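Long-range contacts in MdcE (Pseudomonas aeruginosa, PDB 5VIP), which probably serves as the gamma subunit of a biotin-independent malonate decarboxylase, with a likely transferase role: residues A[23-29]-A[109-113]; A[28-32]-A[239-244]; A[147-153]-A[168-174]. One frame throughout, in Å; residues are numbered along the deposited sequence.

Interaction 1 (A[23-29]-A[109-113]); sequences SRGLAWF and AIVDV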
loop_
_atom_site.group_PDB
_atom_site.type_symbol
_atom_site.label_atom_id
_atom_site.label_comp_id
_atom_site.label_asym_id
_atom_site.label_seq_id
_atom_site.Cartn_x
_atom_site.Cartn_y
_atom_site.Cartn_z
ATOM N N SER A 23 -3.238 -24.361 -0.612
ATOM C CA SER A 23 -4.015 -23.203 -1.044
ATOM C C SER A 23 -4.094 -23.166 -2.557
ATOM O O SER A 23 -3.282 -23.793 -3.241
ATOM C CB SER A 23 -3.385 -21.900 -0.545
ATOM O OG SER A 23 -2.168 -21.670 -1.236
ATOM N N ARG A 24 -5.050 -22.402 -3.076
ATOM C CA ARG A 24 -5.123 -22.132 -4.512
ATOM C C ARG A 24 -3.864 -21.476 -5.062
ATOM O O ARG A 24 -3.463 -21.758 -6.188
ATOM C CB ARG A 24 -6.311 -21.229 -4.834
ATOM C CG ARG A 24 -7.650 -21.853 -4.630
ATOM C CD ARG A 24 -8.673 -21.007 -5.332
ATOM N NE ARG A 24 -10.033 -21.442 -5.062
ATOM C CZ ARG A 24 -11.106 -20.747 -5.410
ATOM N NH1 ARG A 24 -10.961 -19.579 -6.031
ATOM N NH2 ARG A 24 -12.314 -21.212 -5.128
ATOM N N GLY A 25 -3.252 -20.580 -4.286
ATOM C CA GLY A 25 -2.032 -19.940 -4.741
ATOM C C GLY A 25 -0.936 -20.946 -5.007
ATOM O O GLY A 25 -0.222 -20.861 -6.015
ATOM N N LEU A 26 -0.797 -21.911 -4.100
ATOM C CA LEU A 26 0.207 -22.957 -4.247
ATOM C C LEU A 26 -0.104 -23.846 -5.453
ATOM O O LEU A 26 0.777 -24.149 -6.257
ATOM C CB LEU A 26 0.285 -23.803 -2.980
ATOM C CG LEU A 26 1.352 -24.895 -2.961
ATOM C CD1 LEU A 26 2.735 -24.319 -3.273
ATOM C CD2 LEU A 26 1.343 -25.583 -1.599
ATOM N N ALA A 27 -1.366 -24.248 -5.569
ATOM C CA ALA A 27 -1.828 -25.068 -6.689
ATOM C C ALA A 27 -1.512 -24.412 -8.025
ATOM O O ALA A 27 -0.989 -25.051 -8.933
ATOM C CB ALA A 27 -3.311 -25.325 -6.570
ATOM N N TRP A 28 -1.809 -23.123 -8.142
ATOM C CA TRP A 28 -1.563 -22.434 -9.404
ATOM C C TRP A 28 -0.097 -22.121 -9.632
ATOM O O TRP A 28 0.357 -22.097 -10.779
ATOM C CB TRP A 28 -2.388 -21.158 -9.478
ATOM C CG TRP A 28 -3.792 -21.444 -9.898
ATOM C CD1 TRP A 28 -4.836 -21.786 -9.093
ATOM C CD2 TRP A 28 -4.298 -21.438 -11.236
ATOM N NE1 TRP A 28 -5.972 -21.983 -9.848
ATOM C CE2 TRP A 28 -5.666 -21.774 -11.168
ATOM C CE3 TRP A 28 -3.729 -21.174 -12.488
ATOM C CZ2 TRP A 28 -6.475 -21.856 -12.301
ATOM C CZ3 TRP A 28 -4.536 -21.261 -13.617
ATOM C CH2 TRP A 28 -5.892 -21.596 -13.512
ATOM N N PHE A 29 0.644 -21.878 -8.555
ATOM C CA PHE A 29 2.081 -21.680 -8.697
ATOM C C PHE A 29 2.725 -22.920 -9.303
ATOM O O PHE A 29 3.511 -22.829 -10.249
ATOM C CB PHE A 29 2.735 -21.361 -7.354
ATOM C CG PHE A 29 4.226 -21.188 -7.438
ATOM C CD1 PHE A 29 4.783 -19.949 -7.772
ATOM C CD2 PHE A 29 5.078 -22.259 -7.187
ATOM C CE1 PHE A 29 6.168 -19.788 -7.852
ATOM C CE2 PHE A 29 6.454 -22.105 -7.264
ATOM C CZ PHE A 29 7.000 -20.866 -7.601
ATOM N N ALA A 109 2.623 -12.025 -10.240
ATOM C CA ALA A 109 2.193 -12.251 -8.875
ATOM C C ALA A 109 0.943 -13.112 -8.875
ATOM O O ALA A 109 -0.095 -12.722 -9.401
ATOM C CB ALA A 109 1.938 -10.926 -8.144
ATOM N N ILE A 110 1.055 -14.295 -8.289
ATOM C CA ILE A 110 -0.088 -15.153 -8.113
ATOM C C ILE A 110 -0.678 -14.856 -6.749
ATOM O O ILE A 110 -0.035 -15.065 -5.716
ATOM C CB ILE A 110 0.290 -16.638 -8.224
ATOM C CG1 ILE A 110 0.894 -16.914 -9.603
ATOM C CG2 ILE A 110 -0.918 -17.501 -7.949
ATOM C CD1 ILE A 110 1.517 -18.299 -9.735
ATOM N N VAL A 111 -1.905 -14.359 -6.746
ATOM C CA VAL A 111 -2.457 -13.775 -5.538
ATOM C C VAL A 111 -3.544 -14.643 -4.911
ATOM O O VAL A 111 -4.610 -14.839 -5.486
ATOM C CB VAL A 111 -3.030 -12.366 -5.822
ATOM C CG1 VAL A 111 -3.599 -11.760 -4.544
ATOM C CG2 VAL A 111 -1.948 -11.444 -6.415
ATOM N N ASP A 112 -3.257 -15.161 -3.724
ATOM C CA ASP A 112 -4.262 -15.823 -2.910
ATOM C C ASP A 112 -3.850 -15.655 -1.459
ATOM O O ASP A 112 -3.196 -16.529 -0.877
ATOM C CB ASP A 112 -4.411 -17.308 -3.285
ATOM C CG ASP A 112 -5.369 -18.051 -2.359
ATOM O OD1 ASP A 112 -6.340 -17.432 -1.847
ATOM O OD2 ASP A 112 -5.141 -19.263 -2.132
ATOM N N VAL A 113 -4.215 -14.507 -0.889
ATOM C CA VAL A 113 -3.790 -14.139 0.456
ATOM C C VAL A 113 -4.992 -13.689 1.270
ATOM O O VAL A 113 -5.753 -12.809 0.848
ATOM C CB VAL A 113 -2.723 -13.020 0.421
ATOM C CG1 VAL A 113 -1.396 -13.581 -0.046
ATOM C CG2 VAL A 113 -3.180 -11.887 -0.496
HETATM O O HOH W 1 -1.813 -19.054 -1.690
HETATM O O HOH W 2 -7.031 -21.143 -1.063
#
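The start of helix 24-33, with Ser23 before it, packs on the central mixed sheet, touching Ile110 and Asp112 of strand 106-113. The short axes approach to 7.7 Å and run nearly antiparallel, at 157°. The contact is polar at the helix start and apolar one turn further on.

At the polar end Asp112 points its carboxylate at the first turn. Its CG stands anti to the backbone N (chi1 175°), and this carries OD2 to the helix N terminus. Gly25 N donates to Asp112 OD2 at 3.2 Å, reaching the anti side of the carboxylate 17° out of its plane. Water 2 joins Arg24 N to the same oxygen. The other oxygen, OD1, accepts from Lys155 N, so both ends of the carboxylate are held. The negative group lies at the positive end of the helix dipole, which would probably favour its ionised form. Gly25 comes close to the strand, and Asp112 CB is 3.6 Å from Gly25 N.

Ser23 is the N-cap. Its OG accepts from Leu26 N at 3.2 Å, and water 1 lies between Ser23 OG and Asp112 O. The Arg24 side chain leads away from the strand to salt bridges with Asp176 and Glu233.

At the apolar end Ile110 meets the helix with two branches, CG2 and CD1. CD1 lies 3.6 Å from Phe29 CA. CG2 sits 3.9 Å from Gly25 O and also meets Trp28 CB, at 4.2 Å. The side chains of Phe29 and Ile110 cross at about a right angle. Phe60 of the neighbouring strand 56-63 touches both.

These contacts make an N-capped helix on one face of the sheet, its first turn bound by a strand aspartate, consistent with the crotonase-like fold of carboxyltransferase subunits.

Interaction 2 (A[28-32]-A[239-244]); sequences WFQAL and DLVRVR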
loop_
_atom_site.group_PDB
_atom_site.type_symbol
_atom_site.label_atom_id
_atom_site.label_comp_id
_atom_site.label_asym_id
_atom_site.label_seq_id
_atom_site.Cartn_x
_atom_site.Cartn_y
_atom_site.Cartn_z
ATOM N N TRP A 28 -1.809 -23.123 -8.142
ATOM C CA TRP A 28 -1.563 -22.434 -9.404
ATOM C C TRP A 28 -0.097 -22.121 -9.632
ATOM O O TRP A 28 0.357 -22.097 -10.779
ATOM C CB TRP A 28 -2.388 -21.158 -9.478
ATOM C CG TRP A 28 -3.792 -21.444 -9.898
ATOM C CD1 TRP A 28 -4.836 -21.786 -9.093
ATOM C CD2 TRP A 28 -4.298 -21.438 -11.236
ATOM N NE1 TRP A 28 -5.972 -21.983 -9.848
ATOM C CE2 TRP A 28 -5.666 -21.774 -11.168
ATOM C CE3 TRP A 28 -3.729 -21.174 -12.488
ATOM C CZ2 TRP A 28 -6.475 -21.856 -12.301
ATOM C CZ3 TRP A 28 -4.536 -21.261 -13.617
ATOM C CH2 TRP A 28 -5.892 -21.596 -13.512
ATOM N N PHE A 29 0.644 -21.878 -8.555
ATOM C CA PHE A 29 2.081 -21.680 -8.697
ATOM C C PHE A 29 2.725 -22.920 -9.303
ATOM O O PHE A 29 3.511 -22.829 -10.249
ATOM C CB PHE A 29 2.735 -21.361 -7.354
ATOM C CG PHE A 29 4.226 -21.188 -7.438
ATOM C CD1 PHE A 29 4.783 -19.949 -7.772
ATOM C CD2 PHE A 29 5.078 -22.259 -7.187
ATOM C CE1 PHE A 29 6.168 -19.788 -7.852
ATOM C CE2 PHE A 29 6.454 -22.105 -7.264
ATOM C CZ PHE A 29 7.000 -20.866 -7.601
ATOM N N GLN A 30 2.390 -24.073 -8.738
ATOM C CA GLN A 30 2.974 -25.334 -9.183
ATOM C C GLN A 30 2.628 -25.573 -10.651
ATOM O O GLN A 30 3.509 -25.893 -11.456
ATOM C CB GLN A 30 2.482 -26.496 -8.326
ATOM C CG GLN A 30 3.268 -27.781 -8.540
ATOM C CD GLN A 30 2.498 -29.023 -8.128
ATOM O OE1 GLN A 30 1.264 -29.034 -8.119
ATOM N NE2 GLN A 30 3.227 -30.076 -7.767
ATOM N N ALA A 31 1.350 -25.390 -10.993
ATOM C CA ALA A 31 0.873 -25.581 -12.360
ATOM C C ALA A 31 1.577 -24.674 -13.359
ATOM O O ALA A 31 1.938 -25.104 -14.457
ATOM C CB ALA A 31 -0.622 -25.363 -12.415
ATOM N N LEU A 32 1.776 -23.418 -12.986
ATOM C CA LEU A 32 2.323 -22.446 -13.922
ATOM C C LEU A 32 3.854 -22.443 -13.954
ATOM O O LEU A 32 4.450 -22.237 -15.005
ATOM C CB LEU A 32 1.805 -21.039 -13.589
ATOM C CG LEU A 32 0.338 -20.741 -13.910
ATOM C CD1 LEU A 32 -0.196 -19.608 -13.025
ATOM C CD2 LEU A 32 0.194 -20.385 -15.385
ATOM N N ASP A 239 -7.355 -25.070 -18.761
ATOM C CA ASP A 239 -7.291 -23.901 -17.890
ATOM C C ASP A 239 -5.903 -23.268 -17.949
ATOM O O ASP A 239 -5.755 -22.049 -18.135
ATOM C CB ASP A 239 -7.629 -24.289 -16.455
ATOM C CG ASP A 239 -9.110 -24.505 -16.236
ATOM O OD1 ASP A 239 -9.921 -23.992 -17.039
ATOM O OD2 ASP A 239 -9.466 -25.166 -15.238
ATOM N N LEU A 240 -4.887 -24.115 -17.797
ATOM C CA LEU A 240 -3.499 -23.682 -17.810
ATOM C C LEU A 240 -3.193 -22.988 -19.134
ATOM O O LEU A 240 -2.537 -21.945 -19.166
ATOM C CB LEU A 240 -2.572 -24.882 -17.578
ATOM C CG LEU A 240 -1.139 -24.663 -17.109
ATOM C CD1 LEU A 240 -1.109 -23.746 -15.888
ATOM C CD2 LEU A 240 -0.480 -26.008 -16.784
ATOM N N VAL A 241 -3.709 -23.557 -20.221
ATOM C CA VAL A 241 -3.549 -22.980 -21.551
ATOM C C VAL A 241 -4.244 -21.622 -21.674
ATOM O O VAL A 241 -3.687 -20.682 -22.237
ATOM C CB VAL A 241 -4.099 -23.941 -22.642
ATOM C CG1 VAL A 241 -4.163 -23.247 -23.996
ATOM C CG2 VAL A 241 -3.243 -25.193 -22.711
ATOM N N ARG A 242 -5.464 -21.523 -21.156
ATOM C CA ARG A 242 -6.194 -20.263 -21.230
ATOM C C ARG A 242 -5.493 -19.186 -20.398
ATOM O O ARG A 242 -5.366 -18.044 -20.837
ATOM C CB ARG A 242 -7.652 -20.437 -20.772
ATOM C CG ARG A 242 -8.533 -21.218 -21.772
ATOM C CD ARG A 242 -10.012 -21.254 -21.360
ATOM N NE ARG A 242 -10.278 -22.292 -20.369
ATOM C CZ ARG A 242 -10.640 -23.537 -20.668
ATOM N NH1 ARG A 242 -10.795 -23.901 -21.934
ATOM N NH2 ARG A 242 -10.848 -24.424 -19.699
ATOM N N VAL A 243 -5.033 -19.550 -19.205
ATOM C CA VAL A 243 -4.382 -18.576 -18.330
ATOM C C VAL A 243 -3.023 -18.144 -18.889
ATOM O O VAL A 243 -2.710 -16.956 -18.908
ATOM C CB VAL A 243 -4.213 -19.123 -16.904
ATOM C CG1 VAL A 243 -3.303 -18.194 -16.067
ATOM C CG2 VAL A 243 -5.568 -19.277 -16.253
ATOM N N ARG A 244 -2.230 -19.098 -19.375
ATOM C CA ARG A 244 -0.946 -18.757 -19.988
ATOM C C ARG A 244 -1.136 -17.829 -21.179
ATOM O O ARG A 244 -0.361 -16.887 -21.374
ATOM C CB ARG A 244 -0.191 -20.019 -20.416
ATOM C CG ARG A 244 0.621 -20.623 -19.291
ATOM C CD ARG A 244 1.243 -21.952 -19.657
ATOM N NE ARG A 244 2.026 -22.453 -18.533
ATOM C CZ ARG A 244 2.428 -23.712 -18.394
ATOM N NH1 ARG A 244 2.113 -24.611 -19.315
ATOM N NH2 ARG A 244 3.136 -24.069 -17.328
#
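Two helices that pack near the central sheet, 24-33 and 237-254, meet here almost at a right angle. The signed crossing angle is -83°, and the short axes stay 11.1 Å apart, so side chains bridge the gap. The indole of Trp28 reaches out from its helix to Val243, whose CG2 lies 3.5 Å from Trp28 CZ3. The rim atom CH2 of the indole also meets this methyl. At the far side of the ring NE1 donates to Val232 O.

Leu32 and Leu240 run antiparallel alongside each other. Leu32 CD2 touches Leu240 CD1 at 3.6 Å. The same Leu240 methyl reaches Ala31 CB at 3.9 Å. Leu240 CG is anti to the backbone N (chi1 -161°), which sends both its methyls toward Ala31 O.

Arg244 lies at the edge of the contact. Its chain is extended from CG to NE and runs past Leu32, with CG 3.9 Å from Leu32 CD2. Its NH2 donates to Leu32 O at 3.2 Å. The oxygen lies in the guanidinium plane, but the donor sits 44° above the carbonyl plane. Leu240 CG covers one guanidinium face over its centre.

Leu32 O belongs to the last turn of helix 24-33. The positive guanidinium would therefore probably interact favourably with the negative end of that helix dipole.

Interaction 3 (A[147-153]-A[168-174]); sequences PLIGLLV and ANRLIAL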
loop_
_atom_site.group_PDB
_atom_site.type_symbol
_atom_site.label_atom_id
_atom_site.label_comp_id
_atom_site.label_asym_id
_atom_site.label_seq_id
_atom_site.Cartn_x
_atom_site.Cartn_y
_atom_site.Cartn_z
ATOM N N PRO A 147 7.467 -5.654 -16.552
ATOM C CA PRO A 147 6.019 -5.846 -16.596
ATOM C C PRO A 147 5.564 -6.583 -15.345
ATOM O O PRO A 147 6.106 -7.645 -15.031
ATOM C CB PRO A 147 5.805 -6.690 -17.861
ATOM C CG PRO A 147 7.055 -6.469 -18.687
ATOM C CD PRO A 147 8.155 -6.301 -17.683
ATOM N N LEU A 148 4.606 -6.009 -14.624
ATOM C CA LEU A 148 4.002 -6.684 -13.479
ATOM C C LEU A 148 2.585 -7.072 -13.802
ATOM O O LEU A 148 1.783 -6.228 -14.211
ATOM C CB LEU A 148 3.965 -5.797 -12.237
ATOM C CG LEU A 148 5.148 -5.669 -11.301
ATOM C CD1 LEU A 148 6.345 -5.102 -12.055
ATOM C CD2 LEU A 148 4.717 -4.732 -10.170
ATOM N N ILE A 149 2.273 -8.339 -13.583
ATOM C CA ILE A 149 0.921 -8.833 -13.773
ATOM C C ILE A 149 0.459 -9.499 -12.502
ATOM O O ILE A 149 1.153 -10.370 -11.952
ATOM C CB ILE A 149 0.831 -9.843 -14.956
ATOM C CG1 ILE A 149 1.289 -9.175 -16.258
ATOM C CG2 ILE A 149 -0.577 -10.347 -15.106
ATOM C CD1 ILE A 149 1.613 -10.148 -17.371
ATOM N N GLY A 150 -0.720 -9.098 -12.031
ATOM C CA GLY A 150 -1.301 -9.719 -10.857
ATOM C C GLY A 150 -2.377 -10.719 -11.259
ATOM O O GLY A 150 -3.358 -10.344 -11.899
ATOM N N LEU A 151 -2.206 -11.983 -10.877
ATOM C CA LEU A 151 -3.202 -13.001 -11.195
ATOM C C LEU A 151 -3.970 -13.395 -9.941
ATOM O O LEU A 151 -3.424 -14.021 -9.040
ATOM C CB LEU A 151 -2.536 -14.227 -11.824
ATOM C CG LEU A 151 -3.512 -15.358 -12.161
ATOM C CD1 LEU A 151 -4.473 -14.917 -13.262
ATOM C CD2 LEU A 151 -2.769 -16.629 -12.559
ATOM N N LEU A 152 -5.235 -12.996 -9.867
ATOM C CA LEU A 152 -6.023 -13.254 -8.666
ATOM C C LEU A 152 -6.709 -14.607 -8.777
ATOM O O LEU A 152 -7.656 -14.737 -9.540
ATOM C CB LEU A 152 -7.080 -12.160 -8.465
ATOM C CG LEU A 152 -6.628 -10.698 -8.620
ATOM C CD1 LEU A 152 -7.685 -9.735 -8.097
ATOM C CD2 LEU A 152 -5.288 -10.450 -7.962
ATOM N N VAL A 153 -6.254 -15.595 -8.009
ATOM C CA VAL A 153 -6.802 -16.941 -8.127
ATOM C C VAL A 153 -7.620 -17.277 -6.893
ATOM O O VAL A 153 -8.331 -18.274 -6.877
ATOM C CB VAL A 153 -5.696 -18.000 -8.339
ATOM C CG1 VAL A 153 -4.836 -17.634 -9.533
ATOM C CG2 VAL A 153 -4.836 -18.163 -7.087
ATOM N N ALA A 168 0.443 -3.930 -9.722
ATOM C CA ALA A 168 0.588 -4.488 -11.075
ATOM C C ALA A 168 0.224 -3.501 -12.195
ATOM O O ALA A 168 -0.671 -2.665 -12.037
ATOM C CB ALA A 168 -0.269 -5.760 -11.209
ATOM N N ASN A 169 0.930 -3.601 -13.319
ATOM C CA ASN A 169 0.505 -2.956 -14.568
ATOM C C ASN A 169 -0.875 -3.444 -15.025
ATOM O O ASN A 169 -1.662 -2.681 -15.571
ATOM C CB ASN A 169 1.494 -3.226 -15.703
ATOM C CG ASN A 169 2.879 -2.696 -15.425
ATOM O OD1 ASN A 169 3.725 -3.401 -14.877
ATOM N ND2 ASN A 169 3.133 -1.462 -15.836
ATOM N N ARG A 170 -1.141 -4.730 -14.837
ATOM C CA ARG A 170 -2.408 -5.328 -15.266
ATOM C C ARG A 170 -2.882 -6.344 -14.248
ATOM O O ARG A 170 -2.088 -7.138 -13.744
ATOM C CB ARG A 170 -2.276 -6.006 -16.631
ATOM C CG ARG A 170 -1.764 -5.121 -17.748
ATOM C CD ARG A 170 -2.822 -4.167 -18.276
ATOM N NE ARG A 170 -2.300 -3.505 -19.465
ATOM C CZ ARG A 170 -1.431 -2.497 -19.436
ATOM N NH1 ARG A 170 -0.998 -2.013 -18.276
ATOM N NH2 ARG A 170 -0.989 -1.974 -20.567
ATOM N N LEU A 171 -4.176 -6.297 -13.933
ATOM C CA LEU A 171 -4.784 -7.246 -13.014
ATOM C C LEU A 171 -5.718 -8.186 -13.767
ATOM O O LEU A 171 -6.616 -7.740 -14.489
ATOM C CB LEU A 171 -5.560 -6.525 -11.912
ATOM C CG LEU A 171 -4.755 -5.746 -10.865
ATOM C CD1 LEU A 171 -5.711 -5.032 -9.935
ATOM C CD2 LEU A 171 -3.838 -6.675 -10.076
ATOM N N ILE A 172 -5.493 -9.483 -13.595
ATOM C CA ILE A 172 -6.360 -10.514 -14.171
ATOM C C ILE A 172 -6.928 -11.359 -13.050
ATOM O O ILE A 172 -6.184 -11.819 -12.187
ATOM C CB ILE A 172 -5.591 -11.419 -15.158
ATOM C CG1 ILE A 172 -5.090 -10.595 -16.346
ATOM C CG2 ILE A 172 -6.456 -12.620 -15.606
ATOM C CD1 ILE A 172 -3.948 -11.264 -17.116
ATOM N N ALA A 173 -8.244 -11.559 -13.041
ATOM C CA ALA A 173 -8.858 -12.363 -11.998
ATOM C C ALA A 173 -9.545 -13.590 -12.596
ATOM O O ALA A 173 -10.125 -13.510 -13.673
ATOM C CB ALA A 173 -9.869 -11.533 -11.206
ATOM N N LEU A 174 -9.483 -14.711 -11.892
ATOM C CA LEU A 174 -10.327 -15.850 -12.231
ATOM C C LEU A 174 -11.774 -15.529 -11.847
ATOM O O LEU A 174 -12.039 -14.939 -10.790
ATOM C CB LEU A 174 -9.836 -17.119 -11.535
ATOM C CG LEU A 174 -8.370 -17.450 -11.831
ATOM C CD1 LEU A 174 -7.960 -18.760 -11.207
ATOM C CD2 LEU A 174 -8.105 -17.437 -13.326
#
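Strands 148-152 and 170-174 are the two parallel strands of a beta-alpha-beta crossover, whose connection includes helix 158-163. They are neighbours in the mixed sheet. Leu148, Gly150 and Leu152 exchange backbone hydrogen bonds with Arg170, Ile172 and Leu174. The one from Arg170 N to Leu148 O is weak.

On one face Ile149, Leu151 and Ile172 pack together. The side chains of Ile149 and Ile172 run parallel, flank to flank, with Ile149 CG2 4.0 Å from Ile172 CD1. Leu151 has its CG anti to the backbone N (chi1 179°). This brings its CD1 to Ile172 CG2 at 3.8 Å.

On the other face Leu152 and Leu171 pack beside Gly150 and Ala173. Leu171 CD2 lies over Gly150, 4.0 Å from its CA, where the glycine has no side chain. Further along, Leu152 CB meets Ala173 CB at 4.0 Å. At the strand ends Val153 and Leu174 lie alongside each other, and Val153 CG1 touches Leu174 CD1 at 3.7 Å.

The Arg170 side chain leads away, to a salt bridge with Asp253 and a cation-pi contact with Trp224. Before it, Asn169 extends the pairing with its side chain. Its OD1 accepts from Leu148 N at 2.8 Å, with the donor tilted 19° from the carbonyl plane.

Interaction 3 is the most buried of the three and lies nearest the centre of the chain, while interactions 1 and 2 are partly buried. Interactions 1 and 2 both use helix 24-33, and Trp28 takes part in both. One sets this helix on the sheet, the other sets it against helix 237-254. Interactions 1 and 3 reach adjacent strands, 106-113 and 148-152. Leu32, Ile110 and Leu151 bring the three contacts together: Leu32 CD1 packs on Ile110 CD1 and on Leu151 CD2. Backbone bonding dominates in the sheet, a helix N terminus meets a carboxylate in interaction 1, and mostly apolar side chains join the helices in interaction 2.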